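Local coordinates for periplasmic binding protein/LacI transcriptional regulator (PDB 3BRS) that probably binds a sugar outside the cell membrane for uptake, as do the periplasmic binding proteins related to the LacI family of regulators, at residues A[51-54]-A[55-59]; A[93-97]-A[98-102]; A[137-140]-A[141-145]; A[212-215]-A[216-220]; A[256-259]-A[260-263]. All coordinates share one frame; numbering follows the deposited sequence.

In the fold
All five contacts are local and follow one another in series along the chain, so none encloses or crosses another. Contact 1 spans the first turns of helix 51-63, in the domain built on the all-parallel sheet. Contact 2 closes the turn after strand 92-96 of that sheet. Contact 3 joins strand 133-138 of the second, mixed sheet to helix 144-157, and touches contact 2 where Asp97 and Ser98 meet Thr145. Contact 4 closes the loop between helix 199-211 and strand 219-224, its centre about 49 Å from that of contact 5. The last returns to the first domain, where helix 246-262 ends and Leu260 packs on Ile94 of contact 2.

Contact 1: residues A[51-54]-A[55-59]; sequences YLVQ and NELIE
The N-terminal turns of helix 51-63 make up this contact, and its regular i to i+4 bonding is the evidence: Asn55 N donates to Tyr51 O at 2.8 Å, and Glu56, Leu57 and Ile58 repeat the pattern on Leu52, Val53 and Gln54. On the Tyr51 side, the carboxamide of Asn55 comes up to the edge of the phenol ring, near its plane, with ND2 4.2 Å from CD1. Amide and ring planes are 63° apart, so the groups do not stack. Asn55 CG lies beside its own backbone N (chi1 -75°), which folds the amide back over the preceding turn; ND2 is hydrogen-bonded to Lys78 O. A water joins the neighbouring amides, hydrogen-bonded to Gln54 OE1 at 2.7 Å and to Asn55 OD1 at 2.6 Å. On another flank, Val53 CG1 meets Leu57 CD1 at 4.5 Å, while Val53 CG2 lies 4.1 Å from Glu56 OE1, an apolar methyl beside an exposed carboxylate. Gln54 has an extended chain, with CG swung away from the backbone N (chi1 -153°), and reaches into the protein between Ile11 of strand 7-11 and Leu71 of strand 68-71. There NE2 donates to the carbonyls of Pro12 and Ala72, and OE1 accepts from Ala74 N. With main-chain partners on both NE2 and OE1, plus the water, the buried Gln54 amide has its flip state defined, and its polar atoms are satisfied where the helix meets the strand ends.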
loop_
_atom_site.group_PDB
_atom_site.type_symbol
_atom_site.label_atom_id
_atom_site.label_comp_id
_atom_site.label_asym_id
_atom_site.label_seq_id
_atom_site.Cartn_x
_atom_site.Cartn_y
_atom_site.Cartn_z
ATOM N N TYR A 51 -1.754 -7.315 12.552
ATOM C CA TYR A 51 -0.354 -7.087 13.016
ATOM C C TYR A 51 0.095 -8.055 14.143
ATOM O O TYR A 51 1.308 -8.230 14.342
ATOM C CB TYR A 51 -0.066 -5.558 13.372
ATOM C CG TYR A 51 -0.607 -5.132 14.729
ATOM C CD1 TYR A 51 0.086 -5.473 15.920
ATOM C CD2 TYR A 51 -1.825 -4.481 14.836
ATOM C CE1 TYR A 51 -0.392 -5.144 17.222
ATOM C CE2 TYR A 51 -2.344 -4.176 16.160
ATOM C CZ TYR A 51 -1.593 -4.511 17.308
ATOM O OH TYR A 51 -1.984 -4.204 18.579
ATOM N N LEU A 52 -0.832 -8.713 14.853
ATOM C CA LEU A 52 -0.418 -9.422 16.063
ATOM C C LEU A 52 0.228 -10.737 15.565
ATOM O O LEU A 52 1.218 -11.295 16.121
ATOM C CB LEU A 52 -1.655 -9.702 16.950
ATOM C CG LEU A 52 -1.960 -8.596 17.995
ATOM C CD1 LEU A 52 -3.276 -8.676 18.755
ATOM C CD2 LEU A 52 -0.857 -8.627 18.988
ATOM N N VAL A 53 -0.306 -11.139 14.414
ATOM C CA VAL A 53 0.062 -12.362 13.759
ATOM C C VAL A 53 1.280 -12.099 12.962
ATOM O O VAL A 53 2.162 -12.968 12.877
ATOM C CB VAL A 53 -1.071 -12.927 12.934
ATOM C CG1 VAL A 53 -0.578 -14.007 11.994
ATOM C CG2 VAL A 53 -2.094 -13.629 13.883
ATOM N N GLN A 54 1.347 -10.926 12.390
ATOM C CA GLN A 54 2.623 -10.498 11.731
ATOM C C GLN A 54 3.796 -10.386 12.670
ATOM O O GLN A 54 4.906 -10.836 12.369
ATOM C CB GLN A 54 2.486 -9.161 10.994
ATOM C CG GLN A 54 3.527 -9.122 9.841
ATOM C CD GLN A 54 3.672 -7.745 9.186
ATOM O OE1 GLN A 54 3.634 -6.644 9.878
ATOM N NE2 GLN A 54 3.748 -7.768 7.822
ATOM N N ASN A 55 3.541 -9.833 13.860
ATOM C CA ASN A 55 4.561 -9.858 14.939
ATOM C C ASN A 55 5.023 -11.252 15.367
ATOM O O ASN A 55 6.222 -11.508 15.611
ATOM C CB ASN A 55 4.047 -9.108 16.152
ATOM C CG ASN A 55 4.083 -7.583 15.953
ATOM O OD1 ASN A 55 4.330 -7.051 14.857
ATOM N ND2 ASN A 55 3.873 -6.905 17.013
ATOM N N GLU A 56 4.102 -12.180 15.494
ATOM C CA GLU A 56 4.467 -13.590 15.750
ATOM C C GLU A 56 5.360 -14.155 14.673
ATOM O O GLU A 56 6.315 -14.846 14.974
ATOM C CB GLU A 56 3.170 -14.384 15.755
ATOM C CG GLU A 56 2.446 -14.256 17.083
ATOM C CD GLU A 56 1.201 -15.117 17.162
ATOM O OE1 GLU A 56 0.701 -15.680 16.124
ATOM O OE2 GLU A 56 0.728 -15.213 18.307
ATOM N N LEU A 57 5.025 -13.893 13.402
ATOM C CA LEU A 57 5.800 -14.360 12.203
ATOM C C LEU A 57 7.185 -13.717 12.166
ATOM O O LEU A 57 8.168 -14.350 11.812
ATOM C CB LEU A 57 5.051 -13.925 10.973
ATOM C CG LEU A 57 3.758 -14.743 10.651
ATOM C CD1 LEU A 57 3.047 -14.220 9.400
ATOM C CD2 LEU A 57 3.999 -16.254 10.466
ATOM N N ILE A 58 7.300 -12.434 12.547
ATOM C CA ILE A 58 8.644 -11.875 12.705
ATOM C C ILE A 58 9.415 -12.580 13.780
ATOM O O ILE A 58 10.565 -12.895 13.568
ATOM C CB ILE A 58 8.581 -10.368 13.087
ATOM C CG1 ILE A 58 7.968 -9.549 11.935
ATOM C CG2 ILE A 58 9.930 -9.870 13.609
ATOM C CD1 ILE A 58 7.260 -8.165 12.411
ATOM N N GLU A 59 8.828 -12.793 14.956
ATOM C CA GLU A 59 9.554 -13.507 15.973
ATOM C C GLU A 59 10.073 -14.888 15.404
ATOM O O GLU A 59 11.270 -15.275 15.588
ATOM C CB GLU A 59 8.683 -13.671 17.227
ATOM C CG GLU A 59 8.388 -12.385 18.024
ATOM C CD GLU A 59 7.290 -12.588 19.162
ATOM O OE1 GLU A 59 6.206 -11.885 19.149
ATOM O OE2 GLU A 59 7.513 -13.466 20.044
HETATM O O HOH W 1 3.308 -6.342 12.575
#

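Contact 2: residues A[93-97]-A[98-102]; sequences LIVID and SGMKQ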
loop_
_atom_site.group_PDB
_atom_site.type_symbol
_atom_site.label_atom_id
_atom_site.label_comp_id
_atom_site.label_asym_id
_atom_site.label_seq_id
_atom_site.Cartn_x
_atom_site.Cartn_y
_atom_site.Cartn_z
ATOM N N LEU A 93 17.494 -5.400 8.360
ATOM C CA LEU A 93 16.123 -5.124 8.110
ATOM C C LEU A 93 16.004 -4.232 6.881
ATOM O O LEU A 93 16.484 -3.093 6.917
ATOM C CB LEU A 93 15.485 -4.440 9.321
ATOM C CG LEU A 93 14.033 -4.005 9.239
ATOM C CD1 LEU A 93 13.076 -5.152 8.808
ATOM C CD2 LEU A 93 13.669 -3.501 10.574
ATOM N N ILE A 94 15.346 -4.716 5.835
ATOM C CA ILE A 94 14.782 -3.869 4.741
ATOM C C ILE A 94 13.311 -3.648 4.958
ATOM O O ILE A 94 12.525 -4.604 5.141
ATOM C CB ILE A 94 14.943 -4.538 3.315
ATOM C CG1 ILE A 94 16.331 -4.928 3.106
ATOM C CG2 ILE A 94 14.461 -3.634 2.087
ATOM C CD1 ILE A 94 17.262 -3.890 3.552
ATOM N N VAL A 95 12.894 -2.395 5.007
ATOM C CA VAL A 95 11.457 -2.150 4.999
ATOM C C VAL A 95 10.964 -1.995 3.545
ATOM O O VAL A 95 11.543 -1.258 2.807
ATOM C CB VAL A 95 11.038 -1.076 5.878
ATOM C CG1 VAL A 95 9.634 -0.618 5.453
ATOM C CG2 VAL A 95 11.038 -1.587 7.367
ATOM N N ILE A 96 9.954 -2.791 3.136
ATOM C CA ILE A 96 9.374 -2.650 1.811
ATOM C C ILE A 96 7.878 -2.132 1.882
ATOM O O ILE A 96 7.102 -2.511 2.767
ATOM C CB ILE A 96 9.378 -3.979 1.141
ATOM C CG1 ILE A 96 8.863 -5.005 2.139
ATOM C CG2 ILE A 96 10.770 -4.282 0.472
ATOM C CD1 ILE A 96 8.318 -6.279 1.462
ATOM N N ASP A 97 7.484 -1.256 0.972
ATOM C CA ASP A 97 6.096 -0.735 0.961
ATOM C C ASP A 97 5.687 0.148 2.134
ATOM O O ASP A 97 5.318 1.262 1.882
ATOM C CB ASP A 97 5.131 -1.901 0.802
ATOM C CG ASP A 97 3.665 -1.469 0.842
ATOM O OD1 ASP A 97 3.298 -0.587 0.078
ATOM O OD2 ASP A 97 2.874 -1.992 1.623
ATOM N N SER A 98 5.817 -0.282 3.410
ATOM C CA SER A 98 5.059 0.381 4.489
ATOM C C SER A 98 5.898 0.460 5.701
ATOM O O SER A 98 6.256 -0.587 6.225
ATOM C CB SER A 98 3.789 -0.355 4.842
ATOM O OG SER A 98 2.893 0.561 5.486
ATOM N N GLY A 99 6.274 1.684 6.098
ATOM C CA GLY A 99 7.255 1.853 7.193
ATOM C C GLY A 99 6.687 1.849 8.612
ATOM O O GLY A 99 5.438 1.748 8.846
ATOM N N MET A 100 7.616 1.923 9.561
ATOM C CA MET A 100 7.351 2.224 10.983
ATOM C C MET A 100 7.723 3.723 11.379
ATOM O O MET A 100 8.515 4.380 10.736
ATOM C CB MET A 100 8.120 1.265 11.842
ATOM C CG MET A 100 7.682 -0.236 11.570
ATOM S SD MET A 100 8.640 -1.524 12.415
ATOM C CE MET A 100 9.853 -1.550 11.149
ATOM N N LYS A 101 7.117 4.188 12.476
ATOM C CA LYS A 101 7.369 5.439 13.121
ATOM C C LYS A 101 8.740 5.374 13.704
ATOM O O LYS A 101 9.374 6.418 13.849
ATOM C CB LYS A 101 6.388 5.622 14.301
ATOM C CG LYS A 101 6.339 7.058 14.892
ATOM C CD LYS A 101 5.634 7.039 16.261
ATOM C CE LYS A 101 5.956 5.735 17.049
ATOM N NZ LYS A 101 5.282 5.691 18.420
ATOM N N GLN A 102 9.176 4.170 14.096
ATOM C CA GLN A 102 10.494 4.001 14.732
ATOM C C GLN A 102 11.551 3.819 13.643
ATOM O O GLN A 102 11.337 3.096 12.665
ATOM C CB GLN A 102 10.514 2.851 15.754
ATOM C CG GLN A 102 9.423 3.039 16.901
ATOM C CD GLN A 102 8.048 2.427 16.513
ATOM O OE1 GLN A 102 7.756 2.121 15.319
ATOM N NE2 GLN A 102 7.210 2.228 17.520
#
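Val95 and Met100 face each other across the bend that ends strand 92-96, their side chains meeting through the tip of the methionine: CE lies 4.0 Å from Val95 CG2 and 4.3 Å from Leu93 CD2. Met100 reaches this place by running extended through its second torsion and then bending at the third (chi3 -85°), which brings the terminal methyl back onto the strand although the CA of Met100 is well removed from it. Val95 uses both branches. CG2 takes the methionine, whereas CG1, on the carbonyl side, packs against the main chain of the return, 3.5 Å from Ser98 O and 3.8 Å from Gly99 CA. The reversal itself is a classic gamma turn. Asp97 has phi 67° and psi -55°, and Ser98 N donates to Ile96 O at 2.7 Å. Asp97 and Ser98 both extend away from their backbone N atoms, and OD2 of Asp97 comes within 3.7 Å of Ser98 CB; the same carboxylate has a long, weak ion pair with Lys13. Ser98 OG makes a weak hydrogen bond to Thr145 N, reaching the other domain. Around this bend the strand is flanked in its sheet by strands 68-71 and 107-110, Val95 bonding through its backbone to Ile107 and Val109. Met100 is backed by Tyr80 and Ala83 of helix 80-83, and Ile96 packs on Leu25 of helix 20-36.

Contact 3: residues A[137-140]-A[141-145]; sequences ISFV and KNSKT
At the edge of the Phe139 ring, and in its plane, sits the hydroxyl of Thr145, with OG1 3.3 Å from CE2 and 3.4 Å from CZ. The two side chains cross at about a right angle. Ser143 OG approaches the same ring carbon, CE2, obliquely at 3.8 Å, and the side chains of Ala146 and Arg149 from helix 144-157 also touch the phenylalanine. A chi1 of 50° sets CG of Phe139 between the backbone N and the carbonyl carbon, and turns the ring toward the start of that helix. The connection is the first half of a beta-alpha-beta crossover, from strand 133-138 through helix 144-157 to strand 164-169. It bends in a type I turn from Val140 to Ser143. Val140 O is gripped twice by one serine: Ser143 N donates to it at 3.0 Å from above the carbonyl plane, and Ser143 OG donates at 2.9 Å within that plane. The serine is also the N-cap, its OG accepting from Ala146 N, so one hydroxyl bonds the turn and the first helical turn together. Thr145 OG1 has a further, weak hydrogen bond to Lys13 of the other domain.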
loop_
_atom_site.group_PDB
_atom_site.type_symbol
_atom_site.label_atom_id
_atom_site.label_comp_id
_atom_site.label_asym_id
_atom_site.label_seq_id
_atom_site.Cartn_x
_atom_site.Cartn_y
_atom_site.Cartn_z
ATOM N N ILE A 137 -12.874 5.748 0.500
ATOM C CA ILE A 137 -12.667 4.404 1.045
ATOM C C ILE A 137 -11.152 4.185 1.188
ATOM O O ILE A 137 -10.340 4.071 0.151
ATOM C CB ILE A 137 -13.258 3.262 0.190
ATOM C CG1 ILE A 137 -14.736 3.453 -0.133
ATOM C CG2 ILE A 137 -13.060 1.882 0.978
ATOM C CD1 ILE A 137 -15.630 3.780 1.178
ATOM N N SER A 138 -10.776 4.126 2.466
ATOM C CA SER A 138 -9.438 3.740 2.877
ATOM C C SER A 138 -9.403 2.272 3.268
ATOM O O SER A 138 -10.419 1.544 3.217
ATOM C CB SER A 138 -8.900 4.622 3.979
ATOM O OG SER A 138 -7.484 4.467 4.008
ATOM N N PHE A 139 -8.203 1.834 3.606
ATOM C CA PHE A 139 -7.932 0.480 3.936
ATOM C C PHE A 139 -7.573 0.352 5.451
ATOM O O PHE A 139 -8.476 0.392 6.325
ATOM C CB PHE A 139 -6.905 -0.146 2.981
ATOM C CG PHE A 139 -5.603 0.629 2.743
ATOM C CD1 PHE A 139 -5.600 1.819 1.976
ATOM C CD2 PHE A 139 -4.381 0.066 3.075
ATOM C CE1 PHE A 139 -4.385 2.549 1.670
ATOM C CE2 PHE A 139 -3.144 0.723 2.771
ATOM C CZ PHE A 139 -3.131 1.987 2.021
ATOM N N VAL A 140 -6.279 0.300 5.803
ATOM C CA VAL A 140 -5.936 -0.064 7.230
ATOM C C VAL A 140 -5.431 1.177 7.814
ATOM O O VAL A 140 -4.351 1.585 7.475
ATOM C CB VAL A 140 -4.865 -1.208 7.425
ATOM C CG1 VAL A 140 -4.555 -1.431 9.007
ATOM C CG2 VAL A 140 -5.418 -2.462 6.902
ATOM N N LYS A 141 -6.260 1.810 8.649
ATOM C CA LYS A 141 -6.044 3.173 9.131
ATOM C C LYS A 141 -4.666 3.401 9.735
ATOM O O LYS A 141 -4.077 4.508 9.641
ATOM C CB LYS A 141 -7.098 3.525 10.226
ATOM C CG LYS A 141 -6.892 4.945 10.778
ATOM C CD LYS A 141 -8.088 5.496 11.435
ATOM C CE LYS A 141 -7.756 6.902 11.823
ATOM N NZ LYS A 141 -9.018 7.669 11.589
ATOM N N ASN A 142 -4.148 2.363 10.371
ATOM C CA ASN A 142 -2.886 2.528 11.056
ATOM C C ASN A 142 -1.694 2.118 10.310
ATOM O O ASN A 142 -0.658 2.182 10.896
ATOM C CB ASN A 142 -2.850 1.666 12.261
ATOM C CG ASN A 142 -3.008 2.411 13.435
ATOM O OD1 ASN A 142 -2.006 2.739 14.107
ATOM N ND2 ASN A 142 -4.255 2.768 13.718
ATOM N N SER A 143 -1.795 1.731 9.026
ATOM C CA SER A 143 -0.603 1.398 8.302
ATOM C C SER A 143 -0.104 2.663 7.805
ATOM O O SER A 143 -0.884 3.458 7.490
ATOM C CB SER A 143 -0.894 0.569 7.063
ATOM O OG SER A 143 -1.707 1.319 6.275
ATOM N N LYS A 144 1.200 2.811 7.623
ATOM C CA LYS A 144 1.781 4.030 7.185
ATOM C C LYS A 144 1.420 4.392 5.731
ATOM O O LYS A 144 1.197 5.632 5.434
ATOM C CB LYS A 144 3.287 3.932 7.373
ATOM C CG LYS A 144 3.957 5.221 7.080
ATOM C CD LYS A 144 5.301 5.163 7.621
ATOM C CE LYS A 144 5.859 6.557 7.612
ATOM N NZ LYS A 144 6.242 6.818 6.220
ATOM N N THR A 145 1.245 3.391 4.861
ATOM C CA THR A 145 0.818 3.695 3.436
ATOM C C THR A 145 -0.640 4.298 3.424
ATOM O O THR A 145 -0.911 5.265 2.701
ATOM C CB THR A 145 0.856 2.490 2.533
ATOM O OG1 THR A 145 0.078 1.413 3.144
ATOM C CG2 THR A 145 2.223 2.079 2.350
#

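Contact 4: residues A[212-215]-A[216-220]; sequences MSLE and AKVKL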
loop_
_atom_site.group_PDB
_atom_site.type_symbol
_atom_site.label_atom_id
_atom_site.label_comp_id
_atom_site.label_asym_id
_atom_site.label_seq_id
_atom_site.Cartn_x
_atom_site.Cartn_y
_atom_site.Cartn_z
ATOM N N MET A 212 -25.371 -0.028 -7.866
ATOM C CA MET A 212 -26.250 1.069 -7.480
ATOM C C MET A 212 -26.720 1.764 -8.731
ATOM O O MET A 212 -27.563 2.618 -8.650
ATOM C CB MET A 212 -25.515 2.014 -6.486
ATOM C CG MET A 212 -25.465 1.414 -5.041
ATOM S SD MET A 212 -24.658 2.475 -3.843
ATOM C CE MET A 212 -25.982 3.594 -3.427
ATOM N N SER A 213 -26.200 1.394 -9.896
ATOM C CA SER A 213 -26.514 2.116 -11.161
ATOM C C SER A 213 -26.190 3.611 -11.076
ATOM O O SER A 213 -26.914 4.449 -11.609
ATOM C CB SER A 213 -27.951 1.891 -11.575
ATOM O OG SER A 213 -28.097 0.558 -12.042
ATOM N N LEU A 214 -25.047 3.933 -10.459
ATOM C CA LEU A 214 -24.536 5.303 -10.293
ATOM C C LEU A 214 -23.375 5.664 -11.224
ATOM O O LEU A 214 -22.739 6.692 -11.043
ATOM C CB LEU A 214 -24.069 5.458 -8.835
ATOM C CG LEU A 214 -25.244 5.537 -7.875
ATOM C CD1 LEU A 214 -24.930 5.678 -6.387
ATOM C CD2 LEU A 214 -26.070 6.744 -8.351
ATOM N N GLU A 215 -23.101 4.839 -12.232
ATOM C CA GLU A 215 -21.818 4.938 -12.954
ATOM C C GLU A 215 -21.681 6.184 -13.843
ATOM O O GLU A 215 -20.570 6.519 -14.314
ATOM C CB GLU A 215 -21.427 3.617 -13.682
ATOM C CG GLU A 215 -21.904 3.476 -15.152
ATOM C CD GLU A 215 -23.425 3.303 -15.306
ATOM O OE1 GLU A 215 -24.101 2.919 -14.301
ATOM O OE2 GLU A 215 -23.933 3.549 -16.442
ATOM N N ALA A 216 -22.771 6.909 -14.037
ATOM C CA ALA A 216 -22.628 8.150 -14.750
ATOM C C ALA A 216 -23.055 9.289 -13.862
ATOM O O ALA A 216 -23.219 10.389 -14.330
ATOM C CB ALA A 216 -23.392 8.140 -16.041
ATOM N N LYS A 217 -23.251 9.013 -12.573
ATOM C CA LYS A 217 -23.396 10.081 -11.594
ATOM C C LYS A 217 -22.180 10.215 -10.670
ATOM O O LYS A 217 -21.796 11.323 -10.327
ATOM C CB LYS A 217 -24.661 9.874 -10.765
ATOM C CG LYS A 217 -25.909 10.458 -11.436
ATOM C CD LYS A 217 -27.172 10.122 -10.667
ATOM C CE LYS A 217 -28.104 9.152 -11.431
ATOM N NZ LYS A 217 -29.349 8.770 -10.637
ATOM N N VAL A 218 -21.615 9.081 -10.257
ATOM C CA VAL A 218 -20.471 9.061 -9.364
ATOM C C VAL A 218 -19.215 8.547 -10.110
ATOM O O VAL A 218 -19.196 7.435 -10.627
ATOM C CB VAL A 218 -20.782 8.259 -8.076
ATOM C CG1 VAL A 218 -19.510 8.083 -7.085
ATOM C CG2 VAL A 218 -22.068 8.888 -7.403
ATOM N N LYS A 219 -18.201 9.405 -10.182
ATOM C CA LYS A 219 -16.874 9.033 -10.651
ATOM C C LYS A 219 -15.921 8.573 -9.517
ATOM O O LYS A 219 -16.030 8.988 -8.361
ATOM C CB LYS A 219 -16.271 10.207 -11.382
ATOM C CG LYS A 219 -16.925 10.470 -12.781
ATOM C CD LYS A 219 -16.465 11.873 -13.212
ATOM C CE LYS A 219 -17.157 12.427 -14.436
ATOM N NZ LYS A 219 -17.383 13.899 -14.227
ATOM N N LEU A 220 -14.988 7.725 -9.931
ATOM C CA LEU A 220 -14.113 6.984 -9.092
ATOM C C LEU A 220 -12.693 7.213 -9.565
ATOM O O LEU A 220 -12.344 7.185 -10.771
ATOM C CB LEU A 220 -14.500 5.498 -9.105
ATOM C CG LEU A 220 -13.634 4.447 -8.385
ATOM C CD1 LEU A 220 -13.511 4.679 -6.843
ATOM C CD2 LEU A 220 -14.160 3.048 -8.635
#
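Leu214 O receives two backbone donors in the loop where the chain leaves helix 199-211 and turns toward strand 219-224. Val218 N reaches it at 2.8 Å, nearly in line with the C=O bond and with an N-H...O angle of 176°; Lys217 N, also 2.8 Å away, comes from above the carbonyl plane. The second bond closes a turn with type I geometry at Glu215 and Ala216, and the first extends the closure by one residue. Just before it, the helix ends in a Schellman motif whose positive phi falls on Ser213 (56°). A Schellman helix end followed directly by a turn thus links the helix to a strand of the mixed sheet, within the alternating alpha/beta framework of a periplasmic binding protein domain. Across the turn, Leu214 CB meets Val218 CG2 at 4.2 Å. The branch CD2 of Leu214 touches Lys217 CB, likewise at 4.2 Å, the two side chains passing at a slant. The second torsion of Glu215 (chi2 -69°) folds the chain back, which brings CD to 3.9 Å from Ala216 N. Val218 turns into the protein, packing on Ile209 of helix 199-211 and Met194 of strand 191-196, while Leu214 rests on Leu185 of helix 174-187. The backbone of Lys219 bonds Ser192 and Met194, where the chain joins the sheet as a parallel neighbour of strand 191-196, and that of Leu220 bonds Glu239.

Contact 5: residues A[256-259]-A[260-263]; sequences KALK and LLKK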
loop_
_atom_site.group_PDB
_atom_site.type_symbol
_atom_site.label_atom_id
_atom_site.label_comp_id
_atom_site.label_asym_id
_atom_site.label_seq_id
_atom_site.Cartn_x
_atom_site.Cartn_y
_atom_site.Cartn_z
ATOM N N LYS A 256 19.327 -4.823 -2.976
ATOM C CA LYS A 256 20.031 -3.839 -2.188
ATOM C C LYS A 256 20.260 -4.351 -0.765
ATOM O O LYS A 256 21.083 -3.812 -0.039
ATOM C CB LYS A 256 19.244 -2.523 -2.074
ATOM C CG LYS A 256 19.002 -1.759 -3.395
ATOM C CD LYS A 256 20.298 -1.308 -4.035
ATOM C CE LYS A 256 20.043 -0.266 -5.151
ATOM N NZ LYS A 256 19.985 -0.891 -6.495
ATOM N N ALA A 257 19.522 -5.377 -0.364
ATOM C CA ALA A 257 19.830 -6.131 0.884
ATOM C C ALA A 257 21.216 -6.724 0.698
ATOM O O ALA A 257 21.964 -6.934 1.679
ATOM C CB ALA A 257 18.851 -7.270 1.083
ATOM N N LEU A 258 21.546 -6.963 -0.573
ATOM C CA LEU A 258 22.827 -7.492 -0.940
ATOM C C LEU A 258 23.970 -6.511 -0.649
ATOM O O LEU A 258 25.025 -6.890 -0.170
ATOM C CB LEU A 258 22.820 -7.905 -2.398
ATOM C CG LEU A 258 22.383 -9.341 -2.736
ATOM C CD1 LEU A 258 22.949 -9.733 -4.130
ATOM C CD2 LEU A 258 22.873 -10.291 -1.643
ATOM N N LYS A 259 23.726 -5.229 -0.887
ATOM C CA LYS A 259 24.729 -4.227 -0.629
ATOM C C LYS A 259 25.039 -4.209 0.834
ATOM O O LYS A 259 26.213 -4.263 1.204
ATOM C CB LYS A 259 24.281 -2.878 -1.133
ATOM C CG LYS A 259 24.035 -2.960 -2.614
ATOM C CD LYS A 259 24.586 -1.800 -3.323
ATOM C CE LYS A 259 24.774 -2.123 -4.781
ATOM N NZ LYS A 259 26.096 -1.568 -5.170
ATOM N N LEU A 260 24.014 -4.246 1.674
ATOM C CA LEU A 260 24.249 -4.172 3.118
ATOM C C LEU A 260 25.117 -5.312 3.621
ATOM O O LEU A 260 25.980 -5.108 4.458
ATOM C CB LEU A 260 22.947 -4.260 3.899
ATOM C CG LEU A 260 21.827 -3.311 3.548
ATOM C CD1 LEU A 260 20.550 -3.758 4.283
ATOM C CD2 LEU A 260 22.259 -1.873 3.953
ATOM N N LEU A 261 24.818 -6.521 3.159
ATOM C CA LEU A 261 25.563 -7.702 3.568
ATOM C C LEU A 261 26.993 -7.655 3.040
ATOM O O LEU A 261 27.875 -8.195 3.683
ATOM C CB LEU A 261 24.879 -8.934 2.999
ATOM C CG LEU A 261 24.031 -9.955 3.744
ATOM C CD1 LEU A 261 23.396 -9.653 5.125
ATOM C CD2 LEU A 261 23.034 -10.225 2.735
ATOM N N LYS A 262 27.199 -7.091 1.838
ATOM C CA LYS A 262 28.545 -6.727 1.316
ATOM C C LYS A 262 29.190 -5.500 2.044
ATOM O O LYS A 262 30.334 -5.150 1.809
ATOM C CB LYS A 262 28.494 -6.427 -0.177
ATOM C CG LYS A 262 28.823 -7.549 -1.066
ATOM C CD LYS A 262 27.599 -8.218 -1.581
ATOM C CE LYS A 262 27.915 -8.987 -2.860
ATOM N NZ LYS A 262 28.278 -8.056 -3.985
ATOM N N LYS A 263 28.477 -4.838 2.932
ATOM C CA LYS A 263 29.137 -3.779 3.718
ATOM C C LYS A 263 29.434 -2.574 2.816
ATOM O O LYS A 263 30.438 -1.859 2.991
ATOM C CB LYS A 263 30.440 -4.321 4.342
ATOM C CG LYS A 263 30.237 -5.354 5.407
ATOM C CD LYS A 263 30.007 -4.759 6.802
ATOM C CE LYS A 263 29.887 -5.908 7.814
ATOM N NZ LYS A 263 31.014 -6.926 7.672
#
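Lys262 lies over the preceding turn of helix 246-262, and its chain can be traced atom by atom. CB starts 3.4 Å from Lys259 O and 3.5 Å from Leu258 O. CG is farther from the latter carbonyl, at 4.0 Å, but the bend at the second torsion (chi2 98°) curls the chain back, and CD comes to 3.2 Å from Leu258 O. Beyond CD the chain leaves the helix, CE and NZ leading outward; NZ stays 6.9 Å from Lys259 NZ, a like charge that forms its own salt bridge with Glu264. Leu258 O thus has the lysine methylenes beside it and also accepts Lys262 N at 3.0 Å, in one of the last i to i+4 bonds before the helix stops. Lys263 ends it in a Schellman motif, with a positive phi of 71°. One residue back along the helix, Leu261 N bonds Ala257 O; a further residue back, the bond from Leu260 N to Lys256 O is weak. On the flank facing Tyr6, Leu258 CD2 and Leu261 CD2 approach each other at 4.4 Å; the same Leu261 methyl lies 3.6 Å from Ala257 O. The inward side of the helix packs on the parallel sheet: Ala257 touches Met8, Val68 and Ile94, one from each of three adjacent strands, and Leu260 reaches Lys92 and Ile94 with its side chain.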